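Local coordinates for fucolectin-related protein (Streptococcus pneumoniae, PDB 2WMF) that probably hydrolyses host blood-group carbohydrate antigens, as the catalytic module of a family 98 glycoside hydrolase from a pneumococcus, at residues W248-T253 / S358-M363; E150-Y155 / W179-K184; M300-P305 / L511-S516. All coordinates share one frame; numbering follows the deposited sequence.

Contact 1: W248-T253 / S358-M363; sequences WEKHYT and SNDETM
Lys-250 reaches from the last turn of helix 245-249 to Thr-362 and Met-363, and each part of its chain meets something different. Its CB lies 3.6 Å above the Tyr-252 ring plane, over the centre, a CH-pi contact within the segment. Beyond it, Lys-250 CG rests 3.7 Å from Met-363 SD, and CD keeps to the same sulfur. Bends at chi2 and chi3 (-68° and -69°) curl the chain so that CE passes Met-363 CG and NZ arrives across the Thr-362 side chain. The helix gives way here to a Schellman motif, with His-251 at positive phi, while residues 358-363 make a type I turn from Asp-360 to Met-363 and an Asx turn within it. Lys-250 NZ donates to Thr-362 OG1 at 2.8 Å. Thr-362 OG1 in turn donates to Asp-360 OD1 at 2.6 Å, and this carboxylate oxygen also accepts from Thr-362 N at 3.0 Å, both donors coming from one face of the carboxylate. A water links Lys-250 NZ to Asp-360 OD2, which carry opposite charges but are too far apart for a salt bridge. Met-363 CE meanwhile comes to the edge of the Tyr-252 ring, 4.1 Å from Tyr-252 CE2.

Contact 2: E150-Y155 / W179-K184; sequences ENYWIY and WHDHEK
Glu-150 and Asp-181 bring the two backbones together, their CA atoms 5.1 Å apart, at the C-terminal ends of the neighbouring parallel strands 143-149 and 176-180. Glu-150 N donates to His-180 O in a nearly straight bond (N-H...O 170°). From there the 150-155 segment folds into a type I turn from Asn-151 to Ile-154, and the other runs on to Glu-183, the N-cap of helix 184-192.

Asp-181 carries most of the polar contact. Asp-181 OD1 takes the backbone N of Asn-151 on its syn lone pair at 2.8 Å. Asp-181 OD2 has two donors: Asn-151 ND2 comes in on the syn side at 2.8 Å, slightly out of the carboxylate plane, whereas Trp-179 NE1, two residues before the aspartate, uses the anti lone pair at 2.8 Å. The Asn-151 amide stands nearly perpendicular to the indole ring. Asn-148 takes a further bond from ND2, and OD1 of Asn-151 receives the backbone N of Gly-123.

A chi1 of 44° brings the Tyr-152 ring against residues 181-183, where Tyr-152 CD2 approaches Asp-181 OD1 at 3.3 Å and His-182 CB at 3.9 Å. Glu-183 OE2 comes to CD1 of the same ring, while Glu-183 OE1 accepts from Trp-185 NE1. Tyr-152 CB lies next to His-182 O, 3.5 Å away, and this oxygen is buried without a polar partner.

Strands 143-149 and 176-180 of the (beta/alpha)8 barrel are thus joined at the end on which such barrels carry their active sites. Three N-H donors on the Asp-181 carboxylate fix its rotation, and the bonds at both ends of the Asn-151 amide settle which way that group is turned.

Contact 3: M300-P305 / L511-S516; sequences MTNDVP and LANWIS
Ala-512 O is gripped by two donors that come from opposite faces of its carbonyl plane. One is the helical N-H of Ser-516; the other is the Thr-301 hydroxyl, where Thr-301 OG1 donates to Ala-512 O at 2.9 Å, tilted 31° from that plane. With chi1 at 67°, OG1 is turned to the helix while Thr-301 CG2 lies 3.6 Å from the methyl CB of Ala-512. Ser-516 CB and Ile-515 CG2 also border the hydroxyl oxygen.

Thr-301 opens a type I' turn that ends at Val-304 and links the two short strands 300-301 and 304-305 into a beta hairpin. Its tip packs against helix 506-517, while Trp-55, Asn-57 and Thr-58 bond to the hairpin as well. At the turn, Asn-302 is in the left-handed region and extends its amide toward the helix. Asn-302 ND2 bridges two helix residues about one turn apart: it donates to Ser-516 OG at 3.0 Å and to Asn-513 OD1 at 3.0 Å, both acceptors lying in the plane of its own amide. The two asparagine amides are nearly coplanar, and a water donates to OD1 of each, closing a ring with the direct bond. Val-304 comes in only distantly, its CG2 4.4 Å from Ser-516 CB.

Ser-516 OG is donor and acceptor at once: it donates a hydrogen bond to Asn-513 O at 2.8 Å while accepting one from Asn-302 ND2. Both hydrogens of the Asn-302 amide are thereby committed, and its oxygen takes the water, so the orientation of the amide is well defined. The hairpin is joined to the helix chiefly through directional polar bonds, backed by a small patch of methyl contact at Ala-512.

How the contacts relate
From the N terminus, contact 2 comes first: it closes the short beta-alpha-beta crossover through helix 159-172, joining barrel strands 143-149 and 176-180. Contact 1 opens only later, at the end of helix 245-249, and closes some 105 residues on, in the loop between strands 337-340 and 376-377. Before it closes, residues 300-305 have begun contact 3, whose partner helix 506-517 follows much later, so contacts 1 and 3 cross. Both tie the barrel portion to C-terminal parts of the chain. Contacts 1 and 2 touch through a Glu-361 to Lys-184 salt bridge, whereas contact 3 lies apart, its nearest atoms about 9 Å from contact 1 and about 16 Å from contact 2.

Contact 1: W248-T253 / S358-M363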
loop_
_atom_site.group_PDB
_atom_site.type_symbol
_atom_site.label_atom_id
_atom_site.label_comp_id
_atom_site.label_asym_id
_atom_site.label_seq_id
_atom_site.Cartn_x
_atom_site.Cartn_y
_atom_site.Cartn_z
ATOM N N TRP A 248 1.277 -16.465 -0.788
ATOM C CA TRP A 248 1.424 -17.687 -1.638
ATOM C C TRP A 248 2.848 -17.809 -2.170
ATOM O O TRP A 248 3.443 -18.887 -2.131
ATOM C CB TRP A 248 0.432 -17.611 -2.792
ATOM C CG TRP A 248 0.451 -18.800 -3.710
ATOM C CD1 TRP A 248 -0.245 -19.974 -3.564
ATOM C CD2 TRP A 248 1.192 -18.909 -4.914
ATOM N NE1 TRP A 248 0.039 -20.812 -4.624
ATOM C CE2 TRP A 248 0.908 -20.172 -5.468
ATOM C CE3 TRP A 248 2.065 -18.052 -5.599
ATOM C CZ2 TRP A 248 1.468 -20.609 -6.652
ATOM C CZ3 TRP A 248 2.616 -18.494 -6.800
ATOM C CH2 TRP A 248 2.321 -19.775 -7.303
ATOM N N GLU A 249 3.431 -16.703 -2.630
ATOM C CA GLU A 249 4.810 -16.727 -3.164
ATOM C C GLU A 249 5.817 -17.219 -2.096
ATOM O O GLU A 249 6.792 -17.909 -2.424
ATOM C CB GLU A 249 5.208 -15.348 -3.688
ATOM C CG GLU A 249 4.412 -14.875 -4.932
ATOM C CD GLU A 249 4.822 -15.554 -6.240
ATOM O OE1 GLU A 249 5.827 -16.321 -6.252
ATOM O OE2 GLU A 249 4.106 -15.275 -7.270
ATOM N N LYS A 250 5.573 -16.833 -0.841
ATOM C CA LYS A 250 6.404 -17.218 0.330
ATOM C C LYS A 250 6.180 -18.643 0.807
ATOM O O LYS A 250 6.910 -19.127 1.708
ATOM C CB LYS A 250 6.126 -16.256 1.489
ATOM C CG LYS A 250 6.634 -14.856 1.221
ATOM C CD LYS A 250 8.157 -14.715 1.159
ATOM C CE LYS A 250 8.896 -14.904 2.470
ATOM N NZ LYS A 250 10.397 -14.772 2.287
ATOM N N HIS A 251 5.165 -19.294 0.236
ATOM C CA HIS A 251 4.698 -20.639 0.634
ATOM C C HIS A 251 4.069 -20.638 2.047
ATOM O O HIS A 251 4.027 -21.677 2.750
ATOM C CB HIS A 251 5.827 -21.696 0.581
ATOM C CG HIS A 251 6.555 -21.794 -0.728
ATOM N ND1 HIS A 251 7.654 -22.606 -0.887
ATOM C CD2 HIS A 251 6.385 -21.165 -1.917
ATOM C CE1 HIS A 251 8.119 -22.494 -2.122
ATOM N NE2 HIS A 251 7.353 -21.648 -2.781
ATOM N N TYR A 252 3.550 -19.488 2.484
ATOM C CA TYR A 252 2.886 -19.392 3.745
ATOM C C TYR A 252 1.440 -19.852 3.636
ATOM O O TYR A 252 0.849 -19.803 2.570
ATOM C CB TYR A 252 2.961 -17.951 4.264
ATOM C CG TYR A 252 4.323 -17.411 4.599
ATOM C CD1 TYR A 252 5.415 -18.242 4.791
ATOM C CD2 TYR A 252 4.505 -16.051 4.824
ATOM C CE1 TYR A 252 6.646 -17.726 5.142
ATOM C CE2 TYR A 252 5.724 -15.531 5.182
ATOM C CZ TYR A 252 6.791 -16.389 5.338
ATOM O OH TYR A 252 8.006 -15.904 5.699
ATOM N N THR A 253 0.874 -20.262 4.767
ATOM C CA THR A 253 -0.481 -20.823 4.850
ATOM C C THR A 253 -1.266 -20.164 5.999
ATOM O O THR A 253 -1.317 -18.937 6.076
ATOM C CB THR A 253 -0.427 -22.361 4.878
ATOM O OG1 THR A 253 0.412 -22.790 5.955
ATOM C CG2 THR A 253 0.096 -22.860 3.544
ATOM N N SER A 358 15.669 -2.703 6.847
ATOM C CA SER A 358 15.011 -3.925 6.401
ATOM C C SER A 358 16.036 -5.049 6.374
ATOM O O SER A 358 17.030 -4.994 5.614
ATOM C CB SER A 358 14.382 -3.801 4.997
ATOM O OG SER A 358 13.778 -5.050 4.631
ATOM N N ASN A 359 15.754 -6.084 7.169
ATOM C CA ASN A 359 16.552 -7.311 7.176
ATOM C C ASN A 359 16.141 -8.256 6.044
ATOM O O ASN A 359 16.829 -9.258 5.774
ATOM C CB ASN A 359 16.401 -8.053 8.524
ATOM C CG ASN A 359 16.905 -7.257 9.746
ATOM O OD1 ASN A 359 16.346 -7.391 10.855
ATOM N ND2 ASN A 359 17.970 -6.480 9.567
ATOM N N ASP A 360 15.002 -7.970 5.380
ATOM C CA ASP A 360 14.407 -8.940 4.467
ATOM C C ASP A 360 13.574 -8.234 3.398
ATOM O O ASP A 360 12.386 -7.933 3.603
ATOM C CB ASP A 360 13.481 -9.891 5.228
ATOM C CG ASP A 360 12.898 -10.998 4.347
ATOM O OD1 ASP A 360 13.183 -11.069 3.133
ATOM O OD2 ASP A 360 12.093 -11.789 4.894
ATOM N N GLU A 361 14.208 -7.973 2.265
ATOM C CA GLU A 361 13.546 -7.271 1.151
ATOM C C GLU A 361 12.525 -8.136 0.409
ATOM O O GLU A 361 11.843 -7.641 -0.491
ATOM C CB GLU A 361 14.533 -6.659 0.197
ATOM C CG GLU A 361 15.298 -5.446 0.690
ATOM C CD GLU A 361 15.829 -4.664 -0.481
ATOM O OE1 GLU A 361 14.988 -4.011 -1.154
ATOM O OE2 GLU A 361 17.054 -4.741 -0.711
ATOM N N THR A 362 12.383 -9.414 0.794
ATOM C CA THR A 362 11.363 -10.267 0.210
ATOM C C THR A 362 9.972 -9.925 0.749
ATOM O O THR A 362 8.976 -10.303 0.147
ATOM C CB THR A 362 11.610 -11.796 0.357
ATOM O OG1 THR A 362 11.297 -12.217 1.682
ATOM C CG2 THR A 362 13.030 -12.161 -0.058
ATOM N N MET A 363 9.935 -9.207 1.876
ATOM C CA MET A 363 8.692 -8.858 2.537
ATOM C C MET A 363 8.658 -7.366 2.894
ATOM O O MET A 363 9.683 -6.701 2.924
ATOM C CB MET A 363 8.549 -9.700 3.811
ATOM C CG MET A 363 8.368 -11.188 3.473
ATOM S SD MET A 363 6.729 -11.507 2.809
ATOM C CE MET A 363 5.742 -11.481 4.351
HETATM O O HOH W 1 11.845 -14.523 4.634
#

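Contact 2: E150-Y155 / W179-K184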
loop_
_atom_site.group_PDB
_atom_site.type_symbol
_atom_site.label_atom_id
_atom_site.label_comp_id
_atom_site.label_asym_id
_atom_site.label_seq_id
_atom_site.Cartn_x
_atom_site.Cartn_y
_atom_site.Cartn_z
ATOM N N GLU A 150 2.252 -4.821 -13.947
ATOM C CA GLU A 150 3.025 -6.082 -13.845
ATOM C C GLU A 150 3.765 -6.495 -15.120
ATOM O O GLU A 150 3.195 -7.128 -15.991
ATOM C CB GLU A 150 2.167 -7.266 -13.405
ATOM C CG GLU A 150 2.987 -8.508 -13.100
ATOM C CD GLU A 150 2.073 -9.685 -12.726
ATOM O OE1 GLU A 150 1.219 -9.563 -11.798
ATOM O OE2 GLU A 150 2.176 -10.729 -13.418
ATOM N N ASN A 151 5.071 -6.241 -15.139
ATOM C CA ASN A 151 5.934 -6.576 -16.276
ATOM C C ASN A 151 7.332 -7.041 -15.888
ATOM O O ASN A 151 8.141 -7.295 -16.752
ATOM C CB ASN A 151 6.077 -5.353 -17.203
ATOM C CG ASN A 151 4.758 -4.841 -17.715
ATOM O OD1 ASN A 151 4.257 -5.326 -18.717
ATOM N ND2 ASN A 151 4.184 -3.847 -17.012
ATOM N N TYR A 152 7.608 -7.116 -14.587
ATOM C CA TYR A 152 8.989 -7.402 -14.111
ATOM C C TYR A 152 9.509 -8.776 -14.604
ATOM O O TYR A 152 10.721 -8.967 -14.710
ATOM C CB TYR A 152 9.101 -7.236 -12.559
ATOM C CG TYR A 152 7.936 -7.871 -11.832
ATOM C CD1 TYR A 152 7.830 -9.268 -11.670
ATOM C CD2 TYR A 152 6.896 -7.097 -11.340
ATOM C CE1 TYR A 152 6.705 -9.824 -11.042
ATOM C CE2 TYR A 152 5.814 -7.642 -10.746
ATOM C CZ TYR A 152 5.716 -9.014 -10.578
ATOM O OH TYR A 152 4.551 -9.512 -9.982
ATOM N N TRP A 153 8.606 -9.704 -14.888
ATOM C CA TRP A 153 9.008 -11.028 -15.343
ATOM C C TRP A 153 9.028 -11.214 -16.856
ATOM O O TRP A 153 9.348 -12.315 -17.363
ATOM C CB TRP A 153 8.142 -12.113 -14.687
ATOM C CG TRP A 153 6.663 -11.989 -14.989
ATOM C CD1 TRP A 153 5.775 -11.204 -14.329
ATOM C CD2 TRP A 153 5.913 -12.674 -16.015
ATOM N NE1 TRP A 153 4.522 -11.322 -14.895
ATOM C CE2 TRP A 153 4.577 -12.248 -15.912
ATOM C CE3 TRP A 153 6.240 -13.624 -17.002
ATOM C CZ2 TRP A 153 3.567 -12.729 -16.744
ATOM C CZ3 TRP A 153 5.207 -14.109 -17.828
ATOM C CH2 TRP A 153 3.906 -13.647 -17.716
ATOM N N ILE A 154 8.701 -10.143 -17.572
ATOM C CA ILE A 154 8.419 -10.241 -19.018
ATOM C C ILE A 154 8.663 -8.896 -19.717
ATOM O O ILE A 154 7.857 -8.401 -20.509
ATOM C CB ILE A 154 7.006 -10.860 -19.237
ATOM C CG1 ILE A 154 6.721 -11.205 -20.688
ATOM C CG2 ILE A 154 5.882 -9.989 -18.642
ATOM C CD1 ILE A 154 5.752 -12.388 -20.822
ATOM N N TYR A 155 9.784 -8.282 -19.368
ATOM C CA TYR A 155 10.109 -6.943 -19.862
ATOM C C TYR A 155 10.401 -6.979 -21.373
ATOM O O TYR A 155 11.028 -7.919 -21.892
ATOM C CB TYR A 155 11.306 -6.381 -19.120
ATOM C CG TYR A 155 11.711 -5.016 -19.622
ATOM C CD1 TYR A 155 10.915 -3.907 -19.336
ATOM C CD2 TYR A 155 12.846 -4.815 -20.440
ATOM C CE1 TYR A 155 11.238 -2.643 -19.822
ATOM C CE2 TYR A 155 13.181 -3.518 -20.917
ATOM C CZ TYR A 155 12.361 -2.445 -20.578
ATOM O OH TYR A 155 12.576 -1.120 -21.033
ATOM N N TRP A 179 0.929 3.295 -13.237
ATOM C CA TRP A 179 1.829 2.174 -13.570
ATOM C C TRP A 179 2.267 1.420 -12.298
ATOM O O TRP A 179 3.019 1.966 -11.512
ATOM C CB TRP A 179 3.076 2.680 -14.335
ATOM C CG TRP A 179 3.903 1.599 -14.985
ATOM C CD1 TRP A 179 3.925 0.259 -14.675
ATOM C CD2 TRP A 179 4.843 1.776 -16.047
ATOM N NE1 TRP A 179 4.822 -0.394 -15.469
ATOM C CE2 TRP A 179 5.412 0.510 -16.314
ATOM C CE3 TRP A 179 5.273 2.889 -16.795
ATOM C CZ2 TRP A 179 6.361 0.325 -17.328
ATOM C CZ3 TRP A 179 6.207 2.721 -17.776
ATOM C CH2 TRP A 179 6.756 1.442 -18.036
ATOM N N HIS A 180 1.771 0.196 -12.104
ATOM C CA HIS A 180 2.168 -0.654 -10.970
ATOM C C HIS A 180 3.230 -1.637 -11.448
ATOM O O HIS A 180 3.015 -2.433 -12.387
ATOM C CB HIS A 180 0.979 -1.482 -10.447
ATOM C CG HIS A 180 -0.066 -0.700 -9.708
ATOM N ND1 HIS A 180 0.109 -0.234 -8.419
ATOM C CD2 HIS A 180 -1.336 -0.380 -10.057
ATOM C CE1 HIS A 180 -1.003 0.368 -8.018
ATOM N NE2 HIS A 180 -1.901 0.284 -8.983
ATOM N N ASP A 181 4.389 -1.623 -10.789
ATOM C CA ASP A 181 5.481 -2.550 -11.149
ATOM C C ASP A 181 6.516 -2.558 -10.035
ATOM O O ASP A 181 6.338 -1.887 -9.007
ATOM C CB ASP A 181 6.074 -2.210 -12.542
ATOM C CG ASP A 181 5.889 -3.315 -13.542
ATOM O OD1 ASP A 181 5.965 -4.494 -13.120
ATOM O OD2 ASP A 181 5.625 -2.995 -14.742
ATOM N N HIS A 182 7.549 -3.366 -10.197
ATOM C CA HIS A 182 8.401 -3.715 -9.070
ATOM C C HIS A 182 9.810 -4.066 -9.521
ATOM O O HIS A 182 10.017 -4.444 -10.684
ATOM C CB HIS A 182 7.786 -4.889 -8.303
ATOM C CG HIS A 182 7.993 -4.799 -6.840
ATOM N ND1 HIS A 182 8.833 -5.614 -6.115
ATOM C CD2 HIS A 182 7.496 -3.898 -5.964
ATOM C CE1 HIS A 182 8.798 -5.252 -4.845
ATOM N NE2 HIS A 182 8.009 -4.201 -4.733
ATOM N N GLU A 183 10.724 -3.983 -8.553
ATOM C CA GLU A 183 12.130 -4.362 -8.609
ATOM C C GLU A 183 13.024 -3.226 -9.002
ATOM O O GLU A 183 12.668 -2.413 -9.847
ATOM C CB GLU A 183 12.339 -5.640 -9.457
ATOM C CG GLU A 183 11.504 -6.854 -8.908
ATOM C CD GLU A 183 11.773 -8.181 -9.627
ATOM O OE1 GLU A 183 12.879 -8.362 -10.173
ATOM O OE2 GLU A 183 10.896 -9.053 -9.578
ATOM N N LYS A 184 14.209 -3.198 -8.415
ATOM C CA LYS A 184 15.138 -2.089 -8.603
ATOM C C LYS A 184 15.590 -1.987 -10.069
ATOM O O LYS A 184 15.506 -0.928 -10.680
ATOM C CB LYS A 184 16.370 -2.247 -7.713
ATOM C CG LYS A 184 16.086 -2.266 -6.182
ATOM C CD LYS A 184 17.194 -2.976 -5.400
ATOM C CE LYS A 184 16.813 -3.325 -3.976
ATOM N NZ LYS A 184 17.584 -4.504 -3.391
#

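Contact 3: M300-P305 / L511-S516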
loop_
_atom_site.group_PDB
_atom_site.type_symbol
_atom_site.label_atom_id
_atom_site.label_comp_id
_atom_site.label_asym_id
_atom_site.label_seq_id
_atom_site.Cartn_x
_atom_site.Cartn_y
_atom_site.Cartn_z
ATOM N N MET A 300 -14.112 -8.095 -2.302
ATOM C CA MET A 300 -15.540 -8.495 -2.360
ATOM C C MET A 300 -15.658 -9.811 -3.152
ATOM O O MET A 300 -14.956 -10.019 -4.123
ATOM C CB MET A 300 -16.337 -7.371 -3.060
ATOM C CG MET A 300 -17.779 -7.347 -2.909
ATOM S SD MET A 300 -18.494 -5.793 -3.592
ATOM C CE MET A 300 -18.163 -5.939 -5.329
ATOM N N THR A 301 -16.586 -10.669 -2.725
ATOM C CA THR A 301 -17.076 -11.759 -3.554
ATOM C C THR A 301 -18.599 -11.765 -3.415
ATOM O O THR A 301 -19.172 -11.470 -2.333
ATOM C CB THR A 301 -16.487 -13.159 -3.189
ATOM O OG1 THR A 301 -16.952 -13.551 -1.897
ATOM C CG2 THR A 301 -14.872 -13.142 -3.286
ATOM N N ASN A 302 -19.249 -12.090 -4.514
ATOM C CA ASN A 302 -20.729 -12.139 -4.581
ATOM C C ASN A 302 -21.374 -10.844 -4.045
ATOM O O ASN A 302 -22.449 -10.851 -3.408
ATOM C CB ASN A 302 -21.241 -13.375 -3.836
ATOM C CG ASN A 302 -20.816 -14.650 -4.504
ATOM O OD1 ASN A 302 -20.666 -14.698 -5.735
ATOM N ND2 ASN A 302 -20.565 -15.685 -3.702
ATOM N N ASP A 303 -20.707 -9.720 -4.352
ATOM C CA ASP A 303 -21.097 -8.385 -3.895
ATOM C C ASP A 303 -21.169 -8.200 -2.373
ATOM O O ASP A 303 -21.747 -7.242 -1.870
ATOM C CB ASP A 303 -22.429 -7.975 -4.571
ATOM C CG ASP A 303 -22.247 -7.464 -6.001
ATOM O OD1 ASP A 303 -21.111 -7.169 -6.416
ATOM O OD2 ASP A 303 -23.267 -7.326 -6.722
ATOM N N VAL A 304 -20.489 -9.093 -1.642
ATOM C CA VAL A 304 -20.354 -9.005 -0.198
ATOM C C VAL A 304 -18.923 -8.579 0.164
ATOM O O VAL A 304 -17.975 -9.342 -0.050
ATOM C CB VAL A 304 -20.623 -10.356 0.474
ATOM C CG1 VAL A 304 -20.537 -10.239 2.018
ATOM C CG2 VAL A 304 -22.020 -10.880 0.023
ATOM N N PRO A 305 -18.747 -7.347 0.626
ATOM C CA PRO A 305 -17.383 -6.901 0.983
ATOM C C PRO A 305 -16.794 -7.724 2.107
ATOM O O PRO A 305 -17.515 -8.184 2.988
ATOM C CB PRO A 305 -17.589 -5.422 1.398
ATOM C CG PRO A 305 -18.876 -5.004 0.746
ATOM C CD PRO A 305 -19.735 -6.259 0.746
ATOM N N LEU A 511 -14.062 -21.244 -3.672
ATOM C CA LEU A 511 -13.425 -20.528 -2.567
ATOM C C LEU A 511 -14.105 -19.175 -2.319
ATOM O O LEU A 511 -14.389 -18.813 -1.178
ATOM C CB LEU A 511 -11.926 -20.326 -2.822
ATOM C CG LEU A 511 -11.123 -19.612 -1.745
ATOM C CD1 LEU A 511 -11.313 -20.286 -0.350
ATOM C CD2 LEU A 511 -9.620 -19.476 -2.136
ATOM N N ALA A 512 -14.380 -18.468 -3.423
ATOM C CA ALA A 512 -15.033 -17.118 -3.343
ATOM C C ALA A 512 -16.451 -17.251 -2.712
ATOM O O ALA A 512 -16.901 -16.406 -1.919
ATOM C CB ALA A 512 -15.103 -16.461 -4.721
ATOM N N ASN A 513 -17.159 -18.310 -3.086
ATOM C CA ASN A 513 -18.491 -18.557 -2.570
ATOM C C ASN A 513 -18.425 -18.844 -1.058
ATOM O O ASN A 513 -19.194 -18.291 -0.254
ATOM C CB ASN A 513 -19.147 -19.723 -3.349
ATOM C CG ASN A 513 -19.524 -19.366 -4.783
ATOM O OD1 ASN A 513 -19.682 -18.187 -5.143
ATOM N ND2 ASN A 513 -19.659 -20.401 -5.624
ATOM N N TRP A 514 -17.470 -19.699 -0.659
ATOM C CA TRP A 514 -17.265 -20.007 0.745
ATOM C C TRP A 514 -16.968 -18.711 1.518
ATOM O O TRP A 514 -17.476 -18.482 2.635
ATOM C CB TRP A 514 -16.117 -21.030 0.895
ATOM C CG TRP A 514 -15.939 -21.473 2.304
ATOM C CD1 TRP A 514 -16.574 -22.536 2.903
ATOM C CD2 TRP A 514 -15.136 -20.861 3.309
ATOM N NE1 TRP A 514 -16.212 -22.630 4.212
ATOM C CE2 TRP A 514 -15.324 -21.624 4.507
ATOM C CE3 TRP A 514 -14.259 -19.757 3.336
ATOM C CZ2 TRP A 514 -14.700 -21.307 5.691
ATOM C CZ3 TRP A 514 -13.651 -19.438 4.538
ATOM C CH2 TRP A 514 -13.870 -20.212 5.702
ATOM N N ILE A 515 -16.103 -17.879 0.952
ATOM C CA ILE A 515 -15.753 -16.599 1.587
ATOM C C ILE A 515 -17.008 -15.784 1.847
ATOM O O ILE A 515 -17.176 -15.215 2.928
ATOM C CB ILE A 515 -14.696 -15.809 0.715
ATOM C CG1 ILE A 515 -13.299 -16.431 0.925
ATOM C CG2 ILE A 515 -14.686 -14.300 1.068
ATOM C CD1 ILE A 515 -12.191 -15.900 -0.091
ATOM N N SER A 516 -17.876 -15.689 0.861
ATOM C CA SER A 516 -19.069 -14.833 0.999
ATOM C C SER A 516 -20.063 -15.306 2.057
ATOM O O SER A 516 -20.890 -14.515 2.521
ATOM C CB SER A 516 -19.802 -14.664 -0.343
ATOM O OG SER A 516 -20.495 -15.852 -0.729
HETATM O O HOH W 2 -18.184 -16.202 -6.654
#